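Local coordinates for hypothetical protein (PDB 2OP5) that is of unknown function but adopts a dimeric ferredoxin-like fold of the kind seen in dimeric alpha-beta barrel proteins, at residues D17-S20 and E21-E25; L26-K29 and S30-E33; S41-A45 and A46-R50. All blocks are in the same frame, centred on the assembly; numbering follows the deposited sequence.

Contact 1 of 3, residues D17-S20 and E21-E25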
loop_
_atom_site.group_PDB
_atom_site.type_symbol
_atom_site.label_atom_id
_atom_site.label_comp_id
_atom_site.label_asym_id
_atom_site.label_seq_id
_atom_site.Cartn_x
_atom_site.Cartn_y
_atom_site.Cartn_z
ATOM N N ASP A 17 12.238 4.658 -5.976
ATOM C CA ASP A 17 12.890 5.934 -5.735
ATOM C C ASP A 17 13.783 6.259 -6.914
ATOM O O ASP A 17 14.629 5.443 -7.296
ATOM C CB ASP A 17 13.750 5.861 -4.483
ATOM C CG ASP A 17 12.939 5.606 -3.233
ATOM O OD1 ASP A 17 11.733 5.894 -3.265
ATOM O OD2 ASP A 17 13.500 5.104 -2.224
ATOM N N PHE A 18 13.597 7.462 -7.461
ATOM C CA PHE A 18 14.351 7.938 -8.619
ATOM C C PHE A 18 15.419 8.937 -8.205
ATOM O O PHE A 18 15.337 9.542 -7.125
ATOM C CB PHE A 18 13.385 8.532 -9.659
ATOM C CG PHE A 18 12.401 7.525 -10.194
ATOM C CD1 PHE A 18 11.211 7.272 -9.521
ATOM C CD2 PHE A 18 12.691 6.780 -11.329
ATOM C CE1 PHE A 18 10.308 6.325 -9.997
ATOM C CE2 PHE A 18 11.792 5.824 -11.799
ATOM C CZ PHE A 18 10.597 5.606 -11.130
ATOM N N THR A 19 16.437 9.078 -9.054
ATOM C CA THR A 19 17.558 9.975 -8.789
ATOM C C THR A 19 17.234 11.434 -9.165
ATOM O O THR A 19 18.021 12.346 -8.897
ATOM C CB THR A 19 18.852 9.531 -9.514
ATOM O OG1 THR A 19 18.681 9.640 -10.927
ATOM C CG2 THR A 19 19.244 8.088 -9.137
ATOM N N SER A 20 16.091 11.649 -9.801
ATOM C CA SER A 20 15.648 13.002 -10.127
ATOM C C SER A 20 14.133 13.022 -10.271
ATOM O O SER A 20 13.507 11.996 -10.576
ATOM C CB SER A 20 16.283 13.503 -11.424
ATOM O OG SER A 20 15.773 12.802 -12.546
ATOM N N GLU A 21 13.571 14.210 -10.059
ATOM C CA GLU A 21 12.159 14.438 -10.207
ATOM C C GLU A 21 11.764 14.290 -11.688
ATOM O O GLU A 21 10.749 13.673 -11.989
ATOM C CB GLU A 21 11.783 15.818 -9.665
ATOM C CG GLU A 21 10.286 16.062 -9.558
ATOM C CD GLU A 21 9.578 15.133 -8.569
ATOM O OE1 GLU A 21 10.249 14.527 -7.691
ATOM O OE2 GLU A 21 8.335 15.030 -8.667
ATOM N N ASN A 22 12.567 14.815 -12.610
ATOM C CA ASN A 22 12.243 14.677 -14.038
ATOM C C ASN A 22 12.117 13.212 -14.424
ATOM O O ASN A 22 11.217 12.845 -15.186
ATOM C CB ASN A 22 13.244 15.396 -14.960
ATOM C CG ASN A 22 13.014 16.904 -15.044
ATOM O OD1 ASN A 22 12.041 17.448 -14.509
ATOM N ND2 ASN A 22 13.916 17.590 -15.750
ATOM N N GLU A 23 12.980 12.368 -13.880
ATOM C CA GLU A 23 12.904 10.939 -14.190
ATOM C C GLU A 23 11.623 10.304 -13.629
ATOM O O GLU A 23 10.967 9.499 -14.305
ATOM C CB GLU A 23 14.143 10.211 -13.694
ATOM C CG GLU A 23 14.219 8.792 -14.224
ATOM C CD GLU A 23 15.599 8.182 -14.095
ATOM O OE1 GLU A 23 16.591 8.878 -14.388
ATOM O OE2 GLU A 23 15.694 6.992 -13.730
ATOM N N LEU A 24 11.257 10.675 -12.409
ATOM C CA LEU A 24 9.996 10.215 -11.823
ATOM C C LEU A 24 8.814 10.628 -12.701
ATOM O O LEU A 24 7.948 9.797 -13.005
ATOM C CB LEU A 24 9.842 10.761 -10.394
ATOM C CG LEU A 24 8.531 10.535 -9.615
ATOM C CD1 LEU A 24 8.836 10.567 -8.138
ATOM C CD2 LEU A 24 7.377 11.507 -9.960
ATOM N N GLU A 25 8.800 11.888 -13.141
ATOM C CA GLU A 25 7.724 12.417 -13.989
ATOM C C GLU A 25 7.623 11.689 -15.318
ATOM O O GLU A 25 6.519 11.479 -15.844
ATOM C CB GLU A 25 7.929 13.900 -14.272
ATOM C CG GLU A 25 7.838 14.799 -13.055
ATOM C CD GLU A 25 8.047 16.253 -13.401
ATOM O OE1 GLU A 25 7.329 16.753 -14.298
ATOM O OE2 GLU A 25 8.923 16.891 -12.776
#
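Leu24 lays its backbone over one face of the Phe18 ring: CA of Leu24 stands 4.1 Å from the ring centroid of Phe18, which meets the definition of a CH-pi contact. On the same side Leu24 CB reaches Phe18 CD1 at 3.8 Å. Glu23 CG comes obliquely to that corner of the ring, on the side where Leu24 lies, 3.8 Å from Phe18 CD2. The Glu23 carboxylate plane is turned 70° from the ring; OE2 lies at the ring edge, in plane, and is hydrogen-bonded to Val99 N. Phe18 and Leu24 are buried in this dense part, which Phe27, Phe100 and Ile64 complete.

Here the chain leaves strand 10-17 and enters helix 21-28, the first strand-to-helix connection of the ferredoxin-like fold. Ser20 is the N-cap. With chi1 at 70° its OG sits between the backbone N and carbonyl carbon, where it accepts from Glu23 N (3.1 Å, 152° at the hydrogen); one residue on, Leu24 N bonds to Ser20 O at 3.2 Å.

The loose side begins at Thr19, an exposed residue whose OG1 comes no closer than 4.1 Å to Glu23 OE1. Asn22 is likewise exposed, its CB 4.4 Å from Ser20 OG.

Contact 2 of 3, residues L26-K29 and S30-E33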
loop_
_atom_site.group_PDB
_atom_site.type_symbol
_atom_site.label_atom_id
_atom_site.label_comp_id
_atom_site.label_asym_id
_atom_site.label_seq_id
_atom_site.Cartn_x
_atom_site.Cartn_y
_atom_site.Cartn_z
ATOM N N LEU A 26 8.779 11.320 -15.877
ATOM C CA LEU A 26 8.832 10.594 -17.155
ATOM C C LEU A 26 8.322 9.168 -17.021
ATOM O O LEU A 26 7.664 8.657 -17.931
ATOM C CB LEU A 26 10.254 10.553 -17.716
ATOM C CG LEU A 26 10.384 9.772 -19.041
ATOM C CD1 LEU A 26 9.570 10.428 -20.147
ATOM C CD2 LEU A 26 11.814 9.681 -19.432
ATOM N N PHE A 27 8.690 8.517 -15.921
ATOM C CA PHE A 27 8.240 7.164 -15.588
ATOM C C PHE A 27 6.727 7.146 -15.414
ATOM O O PHE A 27 6.052 6.249 -15.923
ATOM C CB PHE A 27 8.907 6.663 -14.282
ATOM C CG PHE A 27 8.593 5.219 -13.964
ATOM C CD1 PHE A 27 9.441 4.207 -14.374
ATOM C CD2 PHE A 27 7.443 4.876 -13.295
ATOM C CE1 PHE A 27 9.147 2.912 -14.114
ATOM C CE2 PHE A 27 7.146 3.573 -13.056
ATOM C CZ PHE A 27 8.007 2.587 -13.450
ATOM N N LEU A 28 6.206 8.111 -14.657
ATOM C CA LEU A 28 4.758 8.284 -14.505
ATOM C C LEU A 28 4.083 8.477 -15.847
ATOM O O LEU A 28 3.061 7.850 -16.128
ATOM C CB LEU A 28 4.419 9.501 -13.628
ATOM C CG LEU A 28 4.566 9.378 -12.103
ATOM C CD1 LEU A 28 4.048 10.632 -11.441
ATOM C CD2 LEU A 28 3.811 8.164 -11.551
ATOM N N LYS A 29 4.651 9.346 -16.686
ATOM C CA LYS A 29 4.088 9.587 -18.017
ATOM C C LYS A 29 4.194 8.402 -18.965
ATOM O O LYS A 29 3.587 8.430 -20.026
ATOM C CB LYS A 29 4.636 10.856 -18.660
ATOM C CG LYS A 29 3.890 12.083 -18.190
ATOM C CD LYS A 29 4.384 13.374 -18.808
ATOM C CE LYS A 29 3.488 14.557 -18.397
ATOM N NZ LYS A 29 2.066 14.398 -18.869
ATOM N N SER A 30 4.912 7.352 -18.581
ATOM C CA SER A 30 5.015 6.155 -19.411
ATOM C C SER A 30 4.229 4.959 -18.866
ATOM O O SER A 30 4.354 3.856 -19.419
ATOM C CB SER A 30 6.480 5.748 -19.503
ATOM O OG SER A 30 7.269 6.882 -19.776
ATOM N N LEU A 31 3.443 5.147 -17.799
ATOM C CA LEU A 31 2.737 4.001 -17.180
ATOM C C LEU A 31 1.557 3.476 -17.977
ATOM O O LEU A 31 1.254 2.295 -17.882
ATOM C CB LEU A 31 2.275 4.306 -15.746
ATOM C CG LEU A 31 3.408 4.406 -14.730
ATOM C CD1 LEU A 31 2.866 4.841 -13.382
ATOM C CD2 LEU A 31 4.187 3.096 -14.647
ATOM N N ASP A 32 0.907 4.361 -18.735
ATOM C CA ASP A 32 -0.217 4.015 -19.588
ATOM C C ASP A 32 0.215 3.086 -20.709
ATOM O O ASP A 32 -0.616 2.378 -21.284
ATOM C CB ASP A 32 -0.814 5.284 -20.196
ATOM N N GLU A 33 1.503 3.123 -21.054
ATOM C CA GLU A 33 2.082 2.186 -22.023
ATOM C C GLU A 33 2.117 0.777 -21.398
ATOM O O GLU A 33 2.017 -0.223 -22.098
ATOM C CB GLU A 33 3.520 2.603 -22.400
ATOM C CG GLU A 33 3.632 3.945 -23.132
ATOM C CD GLU A 33 5.062 4.518 -23.175
ATOM O OE1 GLU A 33 6.050 3.757 -23.049
ATOM O OE2 GLU A 33 5.185 5.752 -23.328
#
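Leu31 pushes its CD2 methyl against the Phe27 ring, approaching CE2 of Phe27 at 3.4 Å, and overlaps that corner of the ring obliquely. Its other methyl, CD1, meets Leu28 CD2 at 3.9 Å, so the two branches of one leucine serve two neighbours on the preceding turn. Phe27 can be reached because its CG is anti to the backbone N (chi1 -174°). Leu31 also packs on Met66 of strand 63-70.

Helix 21-28 gives way here to the short, weakly bonded helix 31-34 through a type I beta turn from Leu28 to Leu31. The turn is closed by Leu31 N bonding to Leu28 O, 3.2 Å and nearly straight at 167°, although the donor stands above the carbonyl plane. Ser30 N reaches Phe27 O at 3.1 Å, again from above the plane. The Ser30 hydroxyl adds a bond back to the helix: OG donates to Leu26 O at 2.6 Å, tilted 24° from the carbonyl plane.

Replacing Leu31 by an alanine would probably leave the Phe27 ring corner and the Leu28 CD2 methyl without their apolar partner, opening a gap toward Met66. The Phe27 ring also stands edge-to-face with Phe98, and Leu28 packs on Val110 of the second subunit.

Contact 3 of 3, residues S41-A45 and A46-R50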
loop_
_atom_site.group_PDB
_atom_site.type_symbol
_atom_site.label_atom_id
_atom_site.label_comp_id
_atom_site.label_asym_id
_atom_site.label_seq_id
_atom_site.Cartn_x
_atom_site.Cartn_y
_atom_site.Cartn_z
ATOM N N SER A 41 -7.618 -6.121 -17.607
ATOM C CA SER A 41 -8.750 -7.036 -17.784
ATOM C C SER A 41 -8.319 -8.473 -17.549
ATOM O O SER A 41 -8.986 -9.197 -16.841
ATOM C CB SER A 41 -9.351 -6.901 -19.181
ATOM O OG SER A 41 -10.572 -7.603 -19.265
ATOM N N ARG A 42 -7.176 -8.855 -18.124
ATOM C CA ARG A 42 -6.659 -10.215 -17.992
ATOM C C ARG A 42 -6.071 -10.516 -16.617
ATOM O O ARG A 42 -6.195 -11.643 -16.138
ATOM C CB ARG A 42 -5.665 -10.526 -19.118
ATOM C CG ARG A 42 -6.411 -10.681 -20.435
ATOM C CD ARG A 42 -5.539 -10.899 -21.673
ATOM N NE ARG A 42 -4.896 -9.658 -22.098
ATOM C CZ ARG A 42 -3.627 -9.333 -21.907
ATOM N NH1 ARG A 42 -2.779 -10.157 -21.316
ATOM N NH2 ARG A 42 -3.200 -8.165 -22.348
ATOM N N LEU A 43 -5.427 -9.529 -16.002
ATOM C CA LEU A 43 -4.887 -9.690 -14.671
ATOM C C LEU A 43 -6.047 -9.758 -13.672
ATOM O O LEU A 43 -6.022 -10.540 -12.729
ATOM C CB LEU A 43 -3.941 -8.537 -14.314
ATOM C CG LEU A 43 -2.604 -8.335 -15.049
ATOM C CD1 LEU A 43 -1.956 -7.055 -14.586
ATOM C CD2 LEU A 43 -1.613 -9.486 -14.848
ATOM N N SER A 44 -7.090 -8.968 -13.891
ATOM C CA SER A 44 -8.238 -8.993 -12.963
ATOM C C SER A 44 -8.931 -10.357 -12.992
ATOM O O SER A 44 -9.332 -10.858 -11.946
ATOM C CB SER A 44 -9.241 -7.860 -13.217
ATOM O OG SER A 44 -10.211 -8.175 -14.201
ATOM N N ALA A 45 -9.016 -10.975 -14.170
ATOM C CA ALA A 45 -9.585 -12.319 -14.278
ATOM C C ALA A 45 -8.669 -13.333 -13.587
ATOM O O ALA A 45 -9.139 -14.359 -13.097
ATOM C CB ALA A 45 -9.778 -12.689 -15.722
ATOM N N ALA A 46 -7.366 -13.041 -13.539
ATOM C CA ALA A 46 -6.389 -13.930 -12.884
ATOM C C ALA A 46 -6.252 -13.732 -11.370
ATOM O O ALA A 46 -5.514 -14.471 -10.730
ATOM C CB ALA A 46 -5.003 -13.809 -13.554
ATOM N N GLY A 47 -6.925 -12.736 -10.804
ATOM C CA GLY A 47 -6.841 -12.507 -9.374
ATOM C C GLY A 47 -6.472 -11.105 -8.928
ATOM O O GLY A 47 -6.477 -10.836 -7.722
ATOM N N LEU A 48 -6.106 -10.212 -9.855
ATOM C CA LEU A 48 -5.841 -8.835 -9.441
ATOM C C LEU A 48 -7.200 -8.208 -9.116
ATOM O O LEU A 48 -8.145 -8.269 -9.925
ATOM C CB LEU A 48 -5.112 -8.024 -10.517
ATOM C CG LEU A 48 -4.703 -6.609 -10.112
ATOM C CD1 LEU A 48 -3.589 -6.620 -9.079
ATOM C CD2 LEU A 48 -4.290 -5.805 -11.320
ATOM N N ILE A 49 -7.306 -7.673 -7.904
ATOM C CA ILE A 49 -8.497 -6.973 -7.438
ATOM C C ILE A 49 -8.341 -5.476 -7.594
ATOM O O ILE A 49 -9.243 -4.800 -8.061
ATOM C CB ILE A 49 -8.759 -7.258 -5.941
ATOM C CG1 ILE A 49 -9.015 -8.760 -5.744
ATOM C CG2 ILE A 49 -9.918 -6.383 -5.404
ATOM C CD1 ILE A 49 -9.118 -9.210 -4.286
ATOM N N ARG A 50 -7.175 -4.967 -7.213
ATOM C CA ARG A 50 -6.936 -3.541 -7.197
ATOM C C ARG A 50 -5.459 -3.213 -7.425
ATOM O O ARG A 50 -4.581 -3.994 -7.066
ATOM C CB ARG A 50 -7.415 -2.995 -5.848
ATOM C CG ARG A 50 -7.463 -1.474 -5.723
ATOM C CD ARG A 50 -7.814 -1.080 -4.311
ATOM N NE ARG A 50 -9.210 -1.407 -3.991
ATOM C CZ ARG A 50 -10.206 -0.525 -3.890
ATOM N NH1 ARG A 50 -10.006 0.790 -4.053
ATOM N NH2 ARG A 50 -11.433 -0.969 -3.595
#
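Ala46, Leu48 and Leu43 bury the most surface where helix 37-46 ends and strand 48-56 begins. Leu43 contributes both backbone and side chain. Its carbonyl O accepts from Leu48 N at 2.9 Å, with 165° at the hydrogen and the donor above the carbonyl plane, while its CB meets Leu48 CB at 4.0 Å. Leu48, with CG anti to the backbone N (chi1 -175°), also brings CD2 alongside Leu43 CB.

Ala46 fills the turn between them. Its amide bonds only weakly to Arg42 O and Leu43 O, the angles at the hydrogen being poor, and its methyl rests 3.5 Å from Leu43 O. Next comes Gly47, the first residue to leave helical geometry. Its phi of 127°, together with two bonds back into the last turn, defines a Schellman motif; Gly47 N donates to Ser44 O at 3.3 Å. A side chain at these backbone angles would be jammed against the carbonyl O of Ala46, which accounts for the glycine.

Ser44 supplies a further link: its CA approaches Leu48 O at 3.1 Å in a CA-H...O contact. Its OG turns back to donate to Ser41 O at 3.1 Å, an oxygen that Ala45 N also reaches from the same face.

Beyond the turn, Ile49 and Arg50 both face Glu69 in a classic beta bulge. Leu43 and Ala46 pack on Cys79 and Ile82 of helix 73-86, and Leu48 touches Tyr70 at the end of strand 63-70. Phe113 of the second subunit packs on Ser44 and Leu48, and at Arg50 the sheet continues into a strand of that subunit, placing this helix-to-strand junction at the dimer interface.

Overall arrangement
The three contacts follow one another along the chain, marking the start of helix 21-28, the turn that follows it, and the later passage from helix 37-46 into the sheet. Contacts 1 and 2 share helix 21-28; their centres lie 12 Å apart and they touch directly, Phe18 CZ coming to 3.5 Å from Phe27 CG. Contact 3 is remote: its centre is about 29 Å from that of contact 1, on the opposite side of the chain's centre, and about 21 Å from that of contact 2, with nearest atoms about 10 Å apart. The second subunit reaches contacts 2 and 3. A 1,2-ethanediol, probably from crystallisation, lies about 6 Å from the Ser44 side chain.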